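Local structure of multisubunit Na+/H+ antiporter, D subunit (Anoxybacillus flavithermus, 6Z16) at residues D[306-314]-D[326-334]. The protein probably forms one of the antiporter-like, ion-translocating membrane subunits of the Mrp complex, which exchanges sodium ions for protons across the cell membrane. Sequence-based numbering, arbitrary orientation.
Sequences AAVGVMIFG and TIFYLLQDM
An antiparallel transmembrane helix hairpin joins helix 296-315 to helix 320-351, and Met311 is a knob in a hole formed by Thr326, Tyr329, Leu330 and Asp333. The local axes approach to 9.5 Å, with their directions 158° apart. The contact shows how one unbranched side chain can fit several unlike neighbours. With CG anti to its carbonyl carbon (chi1 -70°) and the chain bent at chi3, Met311 reaches over to the second helix: CG meets Tyr329 CD2 at 3.6 Å, SD rests against CA and CD1 of Leu330, and CE comes near Asp333 OD2 at 3.9 Å. Where the helices come closest to the turn, Thr326 OG1 donates a hydrogen bond of 3.2 Å to Met311 O. The bond arrives well to the side of the carbonyl, at a C=O...OG1 angle of 106°. Gly314 packs here against Thr326, in a place where a CB would collide with the threonine. The Tyr329 ring stands between the helices, with Val310 CG1 over one face, displaced toward the rim, and Met311 CG at its edge; its OH lies 3.7 Å from Ala307 CB. Replacing Tyr329 by an alanine is likely to open a gap beside Val310 and Ala307 and leave the Met311 chain freer to shift. At the far end, Ala307 CB faces the carboxylate of Asp333, a side chain that is poorly ordered. That carboxylate forms a salt bridge with Lys337 and a weak, long ion pair with Lys250, so this end of the contact adjoins charged side chains, such as antiporter-like subunits carry within the membrane. Helix 249-263 packs on Val308, Ile312 and Leu330, while helices 76-99 and 463-477 flank helix 320-351 through Leu331 and Ile327.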
loop_
_atom_site.group_PDB
_atom_site.type_symbol
_atom_site.label_atom_id
_atom_site.label_comp_id
_atom_site.label_asym_id
_atom_site.label_seq_id
_atom_site.Cartn_x
_atom_site.Cartn_y
_atom_site.Cartn_z
ATOM N N ALA D 306 69.271 -13.323 26.761
ATOM C CA ALA D 306 70.367 -12.550 27.340
ATOM C C ALA D 306 70.373 -11.104 26.852
ATOM O O ALA D 306 70.579 -10.177 27.649
ATOM C CB ALA D 306 71.698 -13.226 27.027
ATOM N N ALA D 307 70.130 -10.885 25.555
ATOM C CA ALA D 307 70.117 -9.521 25.039
ATOM C C ALA D 307 68.927 -8.725 25.554
ATOM O O ALA D 307 69.051 -7.512 25.788
ATOM C CB ALA D 307 70.122 -9.539 23.518
ATOM N N VAL D 308 67.783 -9.390 25.766
ATOM C CA VAL D 308 66.643 -8.722 26.393
ATOM C C VAL D 308 66.986 -8.307 27.820
ATOM O O VAL D 308 66.649 -7.197 28.252
ATOM C CB VAL D 308 65.386 -9.613 26.319
ATOM C CG1 VAL D 308 64.264 -9.048 27.142
ATOM C CG2 VAL D 308 64.900 -9.701 24.892
ATOM N N GLY D 309 67.728 -9.157 28.541
ATOM C CA GLY D 309 68.165 -8.791 29.884
ATOM C C GLY D 309 69.095 -7.592 29.915
ATOM O O GLY D 309 68.984 -6.732 30.795
ATOM N N VAL D 310 70.008 -7.508 28.941
ATOM C CA VAL D 310 70.914 -6.357 28.851
ATOM C C VAL D 310 70.135 -5.073 28.559
ATOM O O VAL D 310 70.408 -4.012 29.142
ATOM C CB VAL D 310 72.001 -6.617 27.791
ATOM C CG1 VAL D 310 72.907 -5.410 27.629
ATOM C CG2 VAL D 310 72.818 -7.829 28.164
ATOM N N MET D 311 69.128 -5.160 27.682
ATOM C CA MET D 311 68.315 -3.984 27.373
ATOM C C MET D 311 67.484 -3.531 28.567
ATOM O O MET D 311 67.335 -2.327 28.803
ATOM C CB MET D 311 67.409 -4.276 26.184
ATOM C CG MET D 311 68.146 -4.398 24.889
ATOM S SD MET D 311 67.046 -4.640 23.505
ATOM C CE MET D 311 66.730 -6.384 23.551
ATOM N N ILE D 312 66.941 -4.481 29.335
ATOM C CA ILE D 312 66.157 -4.130 30.519
ATOM C C ILE D 312 67.048 -3.503 31.586
ATOM O O ILE D 312 66.644 -2.546 32.265
ATOM C CB ILE D 312 65.394 -5.366 31.038
ATOM C CG1 ILE D 312 64.362 -5.807 30.008
ATOM C CG2 ILE D 312 64.674 -5.086 32.343
ATOM C CD1 ILE D 312 63.333 -4.765 29.695
ATOM N N PHE D 313 68.288 -3.989 31.715
ATOM C CA PHE D 313 69.220 -3.347 32.636
ATOM C C PHE D 313 69.594 -1.943 32.182
ATOM O O PHE D 313 69.828 -1.067 33.019
ATOM C CB PHE D 313 70.479 -4.190 32.814
ATOM C CG PHE D 313 71.431 -3.605 33.801
ATOM C CD1 PHE D 313 71.141 -3.639 35.151
ATOM C CD2 PHE D 313 72.591 -2.983 33.384
ATOM C CE1 PHE D 313 71.993 -3.080 36.063
ATOM C CE2 PHE D 313 73.449 -2.419 34.294
ATOM C CZ PHE D 313 73.147 -2.466 35.631
ATOM N N GLY D 314 69.654 -1.711 30.873
ATOM C CA GLY D 314 69.827 -0.354 30.391
ATOM C C GLY D 314 68.636 0.536 30.682
ATOM O O GLY D 314 68.801 1.733 30.936
ATOM N N THR D 326 70.874 1.584 25.317
ATOM C CA THR D 326 69.893 0.530 25.089
ATOM C C THR D 326 69.093 0.738 23.804
ATOM O O THR D 326 68.655 -0.254 23.221
ATOM C CB THR D 326 68.964 0.355 26.300
ATOM O OG1 THR D 326 68.134 -0.795 26.098
ATOM C CG2 THR D 326 68.085 1.546 26.528
ATOM N N ILE D 327 68.972 1.974 23.299
ATOM C CA ILE D 327 68.354 2.175 21.984
ATOM C C ILE D 327 69.240 1.618 20.869
ATOM O O ILE D 327 68.756 0.895 19.976
ATOM C CB ILE D 327 68.023 3.662 21.760
ATOM C CG1 ILE D 327 66.877 4.090 22.665
ATOM C CG2 ILE D 327 67.610 3.920 20.333
ATOM C CD1 ILE D 327 66.689 5.567 22.729
ATOM N N PHE D 328 70.547 1.944 20.907
ATOM C CA PHE D 328 71.497 1.385 19.936
ATOM C C PHE D 328 71.508 -0.143 19.969
ATOM O O PHE D 328 71.434 -0.809 18.917
ATOM C CB PHE D 328 72.914 1.904 20.196
ATOM C CG PHE D 328 73.188 3.282 19.671
ATOM C CD1 PHE D 328 73.354 3.491 18.319
ATOM C CD2 PHE D 328 73.376 4.345 20.528
ATOM C CE1 PHE D 328 73.632 4.745 17.827
ATOM C CE2 PHE D 328 73.657 5.600 20.050
ATOM C CZ PHE D 328 73.786 5.801 18.698
ATOM N N TYR D 329 71.561 -0.709 21.178
ATOM C CA TYR D 329 71.604 -2.155 21.327
ATOM C C TYR D 329 70.294 -2.798 20.891
ATOM O O TYR D 329 70.310 -3.895 20.323
ATOM C CB TYR D 329 71.934 -2.505 22.777
ATOM C CG TYR D 329 72.321 -3.940 22.990
ATOM C CD1 TYR D 329 73.591 -4.385 22.668
ATOM C CD2 TYR D 329 71.416 -4.853 23.488
ATOM C CE1 TYR D 329 73.950 -5.698 22.849
ATOM C CE2 TYR D 329 71.767 -6.170 23.673
ATOM C CZ TYR D 329 73.035 -6.587 23.351
ATOM O OH TYR D 329 73.399 -7.899 23.532
ATOM N N LEU D 330 69.171 -2.093 21.071
ATOM C CA LEU D 330 67.863 -2.594 20.656
ATOM C C LEU D 330 67.773 -2.755 19.148
ATOM O O LEU D 330 67.383 -3.825 18.650
ATOM C CB LEU D 330 66.782 -1.645 21.175
ATOM C CG LEU D 330 65.312 -1.795 20.789
ATOM C CD1 LEU D 330 64.758 -3.170 21.092
ATOM C CD2 LEU D 330 64.516 -0.744 21.534
ATOM N N LEU D 331 68.151 -1.702 18.410
ATOM C CA LEU D 331 68.075 -1.739 16.948
ATOM C C LEU D 331 68.981 -2.822 16.367
ATOM O O LEU D 331 68.536 -3.674 15.565
ATOM C CB LEU D 331 68.452 -0.373 16.380
ATOM C CG LEU D 331 67.604 0.818 16.815
ATOM C CD1 LEU D 331 68.168 2.101 16.242
ATOM C CD2 LEU D 331 66.154 0.652 16.430
ATOM N N GLN D 332 70.251 -2.837 16.808
ATOM C CA GLN D 332 71.172 -3.816 16.242
ATOM C C GLN D 332 70.813 -5.232 16.668
ATOM O O GLN D 332 71.063 -6.176 15.916
ATOM C CB GLN D 332 72.624 -3.484 16.611
ATOM C CG GLN D 332 73.048 -3.698 18.061
ATOM C CD GLN D 332 73.574 -5.105 18.323
ATOM O OE1 GLN D 332 74.112 -5.756 17.428
ATOM N NE2 GLN D 332 73.403 -5.582 19.546
ATOM N N ASP D 333 70.175 -5.403 17.831
ATOM C CA ASP D 333 69.860 -6.750 18.273
ATOM C C ASP D 333 68.657 -7.325 17.547
ATOM O O ASP D 333 68.639 -8.533 17.290
ATOM C CB ASP D 333 69.635 -6.774 19.780
ATOM C CG ASP D 333 69.498 -8.178 20.312
ATOM O OD1 ASP D 333 70.495 -8.927 20.268
ATOM O OD2 ASP D 333 68.405 -8.530 20.798
ATOM N N MET D 334 67.667 -6.487 17.205
ATOM C CA MET D 334 66.588 -6.924 16.315
ATOM C C MET D 334 67.142 -7.454 14.998
ATOM O O MET D 334 66.864 -8.608 14.603
ATOM C CB MET D 334 65.636 -5.762 16.041
ATOM C CG MET D 334 64.842 -5.294 17.229
ATOM S SD MET D 334 63.918 -3.797 16.868
ATOM C CE MET D 334 62.676 -4.431 15.751
#